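Local coordinates for transcription anti-terminator antagonist UpxZ (Bacteroides uniformis ATCC 8492, PDB 4EPZ), which probably antagonises transcription anti-termination, and through this takes part in regulating the synthesis of capsular polysaccharides, at residues F34-L37 / N38-L42; D79-R82 / K83-V86; D135-D138 / E139-E142. One frame throughout, in Å; residues are numbered along the deposited sequence.

Interaction 1 (F34-L37 / N38-L42)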
loop_
_atom_site.group_PDB
_atom_site.type_symbol
_atom_site.label_atom_id
_atom_site.label_comp_id
_atom_site.label_asym_id
_atom_site.label_seq_id
_atom_site.Cartn_x
_atom_site.Cartn_y
_atom_site.Cartn_z
ATOM N N PHE A 34 -17.764 8.056 9.178
ATOM C CA PHE A 34 -17.120 6.850 8.652
ATOM C C PHE A 34 -17.306 6.785 7.138
ATOM O O PHE A 34 -16.333 6.565 6.408
ATOM C CB PHE A 34 -17.654 5.571 9.332
ATOM C CG PHE A 34 -16.983 4.296 8.873
ATOM C CD1 PHE A 34 -15.698 3.969 9.307
ATOM C CD2 PHE A 34 -17.621 3.433 7.985
ATOM C CE1 PHE A 34 -15.077 2.791 8.874
ATOM C CE2 PHE A 34 -16.997 2.255 7.557
ATOM C CZ PHE A 34 -15.735 1.941 8.006
ATOM N N CYS A 35 -18.537 7.037 6.669
ATOM C CA CYS A 35 -18.841 7.040 5.239
ATOM C C CYS A 35 -18.082 8.175 4.533
ATOM O O CYS A 35 -17.505 7.919 3.488
ATOM C CB CYS A 35 -20.342 7.127 5.001
ATOM S SG CYS A 35 -21.247 5.665 5.568
ATOM N N ARG A 36 -18.036 9.389 5.135
ATOM C CA ARG A 36 -17.344 10.586 4.623
ATOM C C ARG A 36 -15.836 10.302 4.393
ATOM O O ARG A 36 -15.324 10.601 3.311
ATOM C CB ARG A 36 -17.533 11.758 5.609
ATOM C CG ARG A 36 -17.390 13.166 5.020
ATOM C CD ARG A 36 -16.093 13.878 5.404
ATOM N NE ARG A 36 -15.743 13.744 6.821
ATOM C CZ ARG A 36 -14.552 13.347 7.265
ATOM N NH1 ARG A 36 -13.578 13.060 6.410
ATOM N NH2 ARG A 36 -14.326 13.242 8.567
ATOM N N LEU A 37 -15.152 9.710 5.406
ATOM C CA LEU A 37 -13.745 9.336 5.364
ATOM C C LEU A 37 -13.488 8.231 4.323
ATOM O O LEU A 37 -12.498 8.306 3.588
ATOM C CB LEU A 37 -13.252 8.883 6.745
ATOM C CG LEU A 37 -11.722 8.705 6.890
ATOM C CD1 LEU A 37 -10.975 10.016 6.633
ATOM C CD2 LEU A 37 -11.356 8.202 8.280
ATOM N N ASN A 38 -14.365 7.206 4.275
ATOM C CA ASN A 38 -14.209 6.150 3.280
ATOM C C ASN A 38 -14.420 6.711 1.896
ATOM O O ASN A 38 -13.714 6.298 0.972
ATOM C CB ASN A 38 -15.172 4.990 3.520
ATOM C CG ASN A 38 -14.613 4.007 4.478
ATOM O OD1 ASN A 38 -13.853 3.114 4.107
ATOM N ND2 ASN A 38 -14.940 4.183 5.741
ATOM N N LYS A 39 -15.380 7.668 1.761
ATOM C CA LYS A 39 -15.713 8.309 0.488
ATOM C C LYS A 39 -14.558 9.197 0.041
ATOM O O LYS A 39 -14.197 9.183 -1.127
ATOM C CB LYS A 39 -17.030 9.122 0.601
ATOM C CG LYS A 39 -17.490 9.837 -0.680
ATOM C CD LYS A 39 -17.792 8.893 -1.850
ATOM C CE LYS A 39 -18.483 9.594 -2.998
ATOM N NZ LYS A 39 -19.914 9.881 -2.706
ATOM N N GLU A 40 -14.007 9.980 0.965
ATOM C CA GLU A 40 -12.908 10.884 0.636
ATOM C C GLU A 40 -11.676 10.109 0.160
ATOM O O GLU A 40 -11.018 10.543 -0.791
ATOM C CB GLU A 40 -12.530 11.769 1.802
ATOM C CG GLU A 40 -11.607 12.880 1.325
ATOM C CD GLU A 40 -11.216 13.943 2.322
ATOM O OE1 GLU A 40 -11.877 14.057 3.381
ATOM O OE2 GLU A 40 -10.222 14.651 2.044
ATOM N N VAL A 41 -11.358 8.976 0.817
ATOM C CA VAL A 41 -10.219 8.145 0.381
ATOM C C VAL A 41 -10.504 7.613 -1.046
ATOM O O VAL A 41 -9.620 7.681 -1.901
ATOM C CB VAL A 41 -9.856 7.017 1.385
ATOM C CG1 VAL A 41 -8.885 6.003 0.775
ATOM C CG2 VAL A 41 -9.271 7.603 2.677
ATOM N N LEU A 42 -11.760 7.183 -1.338
ATOM C CA LEU A 42 -12.087 6.707 -2.689
ATOM C C LEU A 42 -11.962 7.847 -3.701
ATOM O O LEU A 42 -11.324 7.671 -4.749
ATOM C CB LEU A 42 -13.500 6.109 -2.743
ATOM C CG LEU A 42 -13.930 5.622 -4.117
ATOM C CD1 LEU A 42 -13.143 4.396 -4.570
ATOM C CD2 LEU A 42 -15.410 5.369 -4.147
#
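F34 to V41 trace two turns of regular alpha helix, in which N38 N, K39 N, E40 N and V41 N each donate to the carbonyl oxygen four residues back, N38 N reaching F34 O at 3.0 Å. That oxygen receives a second bond, because the side chain of N38 folds back along the helix and its ND2 donates to F34 O at 2.8 Å, nearly straight (N-H...O 165°). The two donors approach from opposite faces of the carbonyl plane. ND2 stands well above that plane, whereas F34 O lies close to the plane of the N38 amide.

The same nitrogen sits over the middle of one face of the F34 ring, 3.2 Å above its plane, with CZ the nearest ring carbon at 3.3 Å. Amide and ring are tilted 60° against each other, an amino-aromatic approach rather than a flat stack. With CG of F34 anti to the backbone N (chi1 -177°), the ring is carried to where ND2 can cover it. At the far end of the buried amide, OD1 accepts from I74 N, so both ends of the group are held.

R36 and E40 run side by side in the same direction. OE1 of E40 comes to the edge of the guanidinium, near its plane, in a long salt bridge of 3.6 Å to R36 NH1, while OE2 pairs with R44. Charges spaced four residues apart on one helix face, as in R36, E40 and R44, are the classic i to i+4 salt-bridge pattern, here on helix 32-49 where it packs against helix 5-20 of the all-helical fold.

Interaction 2 (D79-R82 / K83-V86)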
loop_
_atom_site.group_PDB
_atom_site.type_symbol
_atom_site.label_atom_id
_atom_site.label_comp_id
_atom_site.label_asym_id
_atom_site.label_seq_id
_atom_site.Cartn_x
_atom_site.Cartn_y
_atom_site.Cartn_z
ATOM N N ASP A 79 -14.889 -1.863 -10.391
ATOM C CA ASP A 79 -13.705 -1.667 -11.235
ATOM C C ASP A 79 -12.432 -1.542 -10.395
ATOM O O ASP A 79 -11.334 -1.383 -10.945
ATOM C CB ASP A 79 -13.894 -0.397 -12.083
ATOM C CG ASP A 79 -13.078 -0.351 -13.364
ATOM O OD1 ASP A 79 -12.943 -1.423 -14.032
ATOM O OD2 ASP A 79 -12.600 0.755 -13.724
ATOM N N LYS A 80 -12.570 -1.569 -9.054
ATOM C CA LYS A 80 -11.413 -1.375 -8.172
ATOM C C LYS A 80 -10.344 -2.472 -8.361
ATOM O O LYS A 80 -9.137 -2.156 -8.400
ATOM C CB LYS A 80 -11.877 -1.324 -6.712
ATOM C CG LYS A 80 -10.826 -0.717 -5.793
ATOM C CD LYS A 80 -11.442 -0.257 -4.467
ATOM C CE LYS A 80 -11.680 -1.406 -3.527
ATOM N NZ LYS A 80 -12.126 -0.927 -2.179
ATOM N N GLU A 81 -10.767 -3.748 -8.506
ATOM C CA GLU A 81 -9.790 -4.838 -8.704
ATOM C C GLU A 81 -9.000 -4.627 -10.002
ATOM O O GLU A 81 -7.771 -4.780 -10.012
ATOM C CB GLU A 81 -10.466 -6.211 -8.694
ATOM C CG GLU A 81 -11.017 -6.577 -7.318
ATOM C CD GLU A 81 -10.035 -6.533 -6.160
ATOM O OE1 GLU A 81 -8.912 -7.069 -6.307
ATOM O OE2 GLU A 81 -10.372 -5.915 -5.124
ATOM N N ARG A 82 -9.695 -4.249 -11.091
ATOM C CA ARG A 82 -9.003 -3.966 -12.354
ATOM C C ARG A 82 -7.993 -2.802 -12.139
ATOM O O ARG A 82 -6.845 -2.888 -12.583
ATOM C CB ARG A 82 -10.015 -3.588 -13.438
ATOM C CG ARG A 82 -9.353 -3.351 -14.815
ATOM C CD ARG A 82 -10.300 -2.713 -15.828
ATOM N NE ARG A 82 -10.684 -1.355 -15.434
ATOM C CZ ARG A 82 -9.924 -0.271 -15.567
ATOM N NH1 ARG A 82 -8.734 -0.351 -16.153
ATOM N NH2 ARG A 82 -10.360 0.908 -15.138
ATOM N N LYS A 83 -8.429 -1.698 -11.479
ATOM C CA LYS A 83 -7.539 -0.550 -11.219
ATOM C C LYS A 83 -6.315 -0.958 -10.360
ATOM O O LYS A 83 -5.206 -0.476 -10.613
ATOM C CB LYS A 83 -8.290 0.612 -10.545
ATOM C CG LYS A 83 -9.356 1.277 -11.421
ATOM C CD LYS A 83 -9.962 2.442 -10.608
ATOM C CE LYS A 83 -11.115 3.118 -11.298
ATOM N NZ LYS A 83 -12.018 3.742 -10.299
ATOM N N LYS A 84 -6.492 -1.867 -9.376
ATOM C CA LYS A 84 -5.357 -2.299 -8.561
ATOM C C LYS A 84 -4.317 -3.015 -9.421
ATOM O O LYS A 84 -3.126 -2.797 -9.234
ATOM C CB LYS A 84 -5.796 -3.175 -7.391
ATOM C CG LYS A 84 -6.477 -2.325 -6.333
ATOM C CD LYS A 84 -6.481 -2.986 -4.977
ATOM C CE LYS A 84 -7.427 -4.148 -4.897
ATOM N NZ LYS A 84 -7.429 -4.744 -3.523
ATOM N N GLN A 85 -4.755 -3.782 -10.427
ATOM C CA GLN A 85 -3.805 -4.471 -11.305
ATOM C C GLN A 85 -3.067 -3.478 -12.171
ATOM O O GLN A 85 -1.871 -3.651 -12.392
ATOM C CB GLN A 85 -4.488 -5.542 -12.146
ATOM C CG GLN A 85 -5.020 -6.658 -11.209
ATOM C CD GLN A 85 -5.072 -7.925 -11.978
ATOM O OE1 GLN A 85 -5.685 -7.986 -13.037
ATOM N NE2 GLN A 85 -4.343 -8.918 -11.530
ATOM N N VAL A 86 -3.750 -2.398 -12.642
ATOM C CA VAL A 86 -3.028 -1.336 -13.375
ATOM C C VAL A 86 -1.890 -0.765 -12.484
ATOM O O VAL A 86 -0.768 -0.553 -12.949
ATOM C CB VAL A 86 -4.018 -0.222 -13.840
ATOM C CG1 VAL A 86 -3.264 0.966 -14.471
ATOM C CG2 VAL A 86 -5.074 -0.799 -14.800
HETATM O O HOH W 1 -14.202 2.833 -12.760
HETATM O O HOH W 2 -7.170 -7.418 -4.506
#
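The guanidinium of R82 meets K83 and V86 obliquely, and its edge is taken by the carboxylate of D79. K83 CG comes to 3.9 Å from R82 NH2, and V86 CG2 to 3.9 Å from R82 NH1. The edge is the polar side: R82 grips D79 side-on with two nitrogens, NE to OD1 at 2.7 Å and NH2 to OD2 at 2.7 Å. Both oxygens lie close to the guanidinium plane and are met on their syn sides, although the arginine nitrogens stand 26 to 27° out of the carboxylate plane. A bend at chi3 (66°) in the otherwise extended R82 chain swings the guanidinium across, with its NE and NH2 edge facing D79, and the paired bonds fix how both groups are rotated.

K83 crosses D79 at about a right angle. Its NZ stays 4.6 Å from D79 OD2, beyond a salt bridge; a water donates to OD2 and accepts only weakly from NZ, whose stronger partner is D46.

On another side of the helix E81 and K84 lie alongside each other and point the same way. E81 OE2 forms a salt bridge of 3.5 Å with K84 NZ, and a water accepting from NZ at 2.9 Å donates to E81 OE1. The stronger partner of K84 NZ is E114, and a calcium ion lies about 4 Å from the K84 side chain. E81 and E114 probably favour the charged ammonium, although the calcium ion would work the other way.

These two turns open helix 80-92, with D79 just before it. K83 and K84 pack on Y70 of helix 56-72, K84 also on L67, while K83 and V86 rest on F49 of helix 32-49.

Interaction 3 (D135-D138 / E139-E142)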
loop_
_atom_site.group_PDB
_atom_site.type_symbol
_atom_site.label_atom_id
_atom_site.label_comp_id
_atom_site.label_asym_id
_atom_site.label_seq_id
_atom_site.Cartn_x
_atom_site.Cartn_y
_atom_site.Cartn_z
ATOM N N ASP A 135 17.064 -0.887 17.234
ATOM C CA ASP A 135 16.491 0.464 17.107
ATOM C C ASP A 135 15.664 0.586 15.833
ATOM O O ASP A 135 15.985 1.346 14.923
ATOM C CB ASP A 135 17.599 1.556 17.150
ATOM C CG ASP A 135 17.139 2.975 17.472
ATOM O OD1 ASP A 135 15.947 3.154 17.836
ATOM O OD2 ASP A 135 17.980 3.902 17.405
ATOM N N LEU A 136 14.596 -0.175 15.770
ATOM C CA LEU A 136 13.714 -0.085 14.614
ATOM C C LEU A 136 12.858 1.153 14.783
ATOM O O LEU A 136 12.401 1.423 15.909
ATOM C CB LEU A 136 12.829 -1.341 14.511
ATOM C CG LEU A 136 13.492 -2.687 14.263
ATOM C CD1 LEU A 136 12.521 -3.840 14.591
ATOM C CD2 LEU A 136 14.034 -2.795 12.854
ATOM N N THR A 137 12.627 1.899 13.696
ATOM C CA THR A 137 11.736 3.063 13.714
ATOM C C THR A 137 10.285 2.596 13.913
ATOM O O THR A 137 9.983 1.425 13.648
ATOM C CB THR A 137 11.864 3.884 12.427
ATOM O OG1 THR A 137 11.196 3.176 11.380
ATOM C CG2 THR A 137 13.338 4.178 12.030
ATOM N N ASP A 138 9.381 3.503 14.338
ATOM C CA ASP A 138 7.952 3.159 14.481
ATOM C C ASP A 138 7.367 2.628 13.131
ATOM O O ASP A 138 6.621 1.642 13.130
ATOM C CB ASP A 138 7.160 4.403 14.941
ATOM C CG ASP A 138 7.415 4.821 16.386
ATOM O OD1 ASP A 138 8.241 4.153 17.068
ATOM O OD2 ASP A 138 6.754 5.787 16.853
ATOM N N GLU A 139 7.745 3.250 11.988
ATOM C CA GLU A 139 7.255 2.842 10.659
ATOM C C GLU A 139 7.813 1.478 10.241
ATOM O O GLU A 139 7.113 0.711 9.582
ATOM C CB GLU A 139 7.608 3.894 9.577
ATOM C CG GLU A 139 6.872 5.224 9.721
ATOM C CD GLU A 139 7.188 6.065 10.948
ATOM O OE1 GLU A 139 8.308 5.927 11.500
ATOM O OE2 GLU A 139 6.292 6.829 11.384
ATOM N N GLN A 140 9.086 1.208 10.567
ATOM C CA GLN A 140 9.710 -0.088 10.284
ATOM C C GLN A 140 8.987 -1.167 11.082
ATOM O O GLN A 140 8.624 -2.196 10.521
ATOM C CB GLN A 140 11.200 -0.053 10.657
ATOM C CG GLN A 140 11.970 0.776 9.648
ATOM C CD GLN A 140 13.415 0.985 10.028
ATOM O OE1 GLN A 140 13.872 0.696 11.146
ATOM N NE2 GLN A 140 14.138 1.615 9.107
ATOM N N LYS A 141 8.702 -0.898 12.376
ATOM C CA LYS A 141 7.972 -1.892 13.185
ATOM C C LYS A 141 6.590 -2.170 12.584
ATOM O O LYS A 141 6.195 -3.326 12.497
ATOM C CB LYS A 141 7.834 -1.429 14.638
ATOM C CG LYS A 141 9.135 -1.474 15.410
ATOM C CD LYS A 141 8.925 -0.791 16.766
ATOM C CE LYS A 141 10.201 -0.771 17.556
ATOM N NZ LYS A 141 10.015 -0.068 18.853
ATOM N N GLU A 142 5.866 -1.124 12.163
ATOM C CA GLU A 142 4.529 -1.262 11.593
ATOM C C GLU A 142 4.531 -2.062 10.292
ATOM O O GLU A 142 3.673 -2.923 10.131
ATOM C CB GLU A 142 3.901 0.099 11.301
ATOM C CG GLU A 142 3.407 0.859 12.523
ATOM C CD GLU A 142 2.501 2.027 12.165
ATOM O OE1 GLU A 142 1.960 2.037 11.032
ATOM O OE2 GLU A 142 2.319 2.925 13.021
HETATM O O HOH W 3 16.388 0.422 12.098
#
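T137 and Q140 exchange bonds in both directions, and the unusual part is how the glutamine accepts: T137 N points at OE1 of Q140 over 3.1 Å in a nearly straight bond (N-H...O 167°), yet the donor stands 46° above the plane of the side-chain carbonyl, away from a lone-pair direction. A water donates to the same OE1 at 2.7 Å and to D135 O at 3.0 Å, tying the glutamine to the loop before it.

In return, Q140 N donates to T137 OG1 at 3.0 Å. With chi1 of T137 at 75°, OG1 sits between its own backbone N and carbonyl carbon and faces into the first turn, while CG2 lies 3.6 Å from Q140 OE1. The pair is a capping box, T137 being the N-cap of helix 138-152 and Q140 the third residue inside; the partner in this motif is often a glutamate, and here an uncharged amide does the same work. Side chains thus supply acceptors to two NH groups at the helix start, T137 N and Q140 N.

The regular backbone bonds begin at K141 N to T137 O, 2.9 Å long, followed by E142 N to D138 O. K141 stretches out fully extended along the incoming chain, its CG 3.8 Å from L136 CB and its CE 3.5 Å from L136 O. The L136 side chain crosses that of Q140 at a slant, its CD2 near OE1, and both residues touch W131. E139 leans on L102 and R106 of helix 102-115, while E142 OE1 is hydrogen-bonded to NE2 of H17 in helix 5-20.

How the interactions relate
The three contacts follow in series along an all-helical chain: interaction 1 within helix 32-49, interaction 2 at the start of helix 80-92, interaction 3 at the start of helix 138-152. Interactions 1 and 2 are neighbours, their centres 19 Å apart and nearest atoms about 5 Å apart without touching; helix 32-49 links them, since it also supplies F49 and D46 to K83. Interaction 3 lies 28 Å and 30 Å, centre to centre, from interactions 1 and 2, across the centre of the chain from interaction 2. Helix 5-20 borders both 34-42 and 139-142, so the separate local contacts belong to one compact bundle.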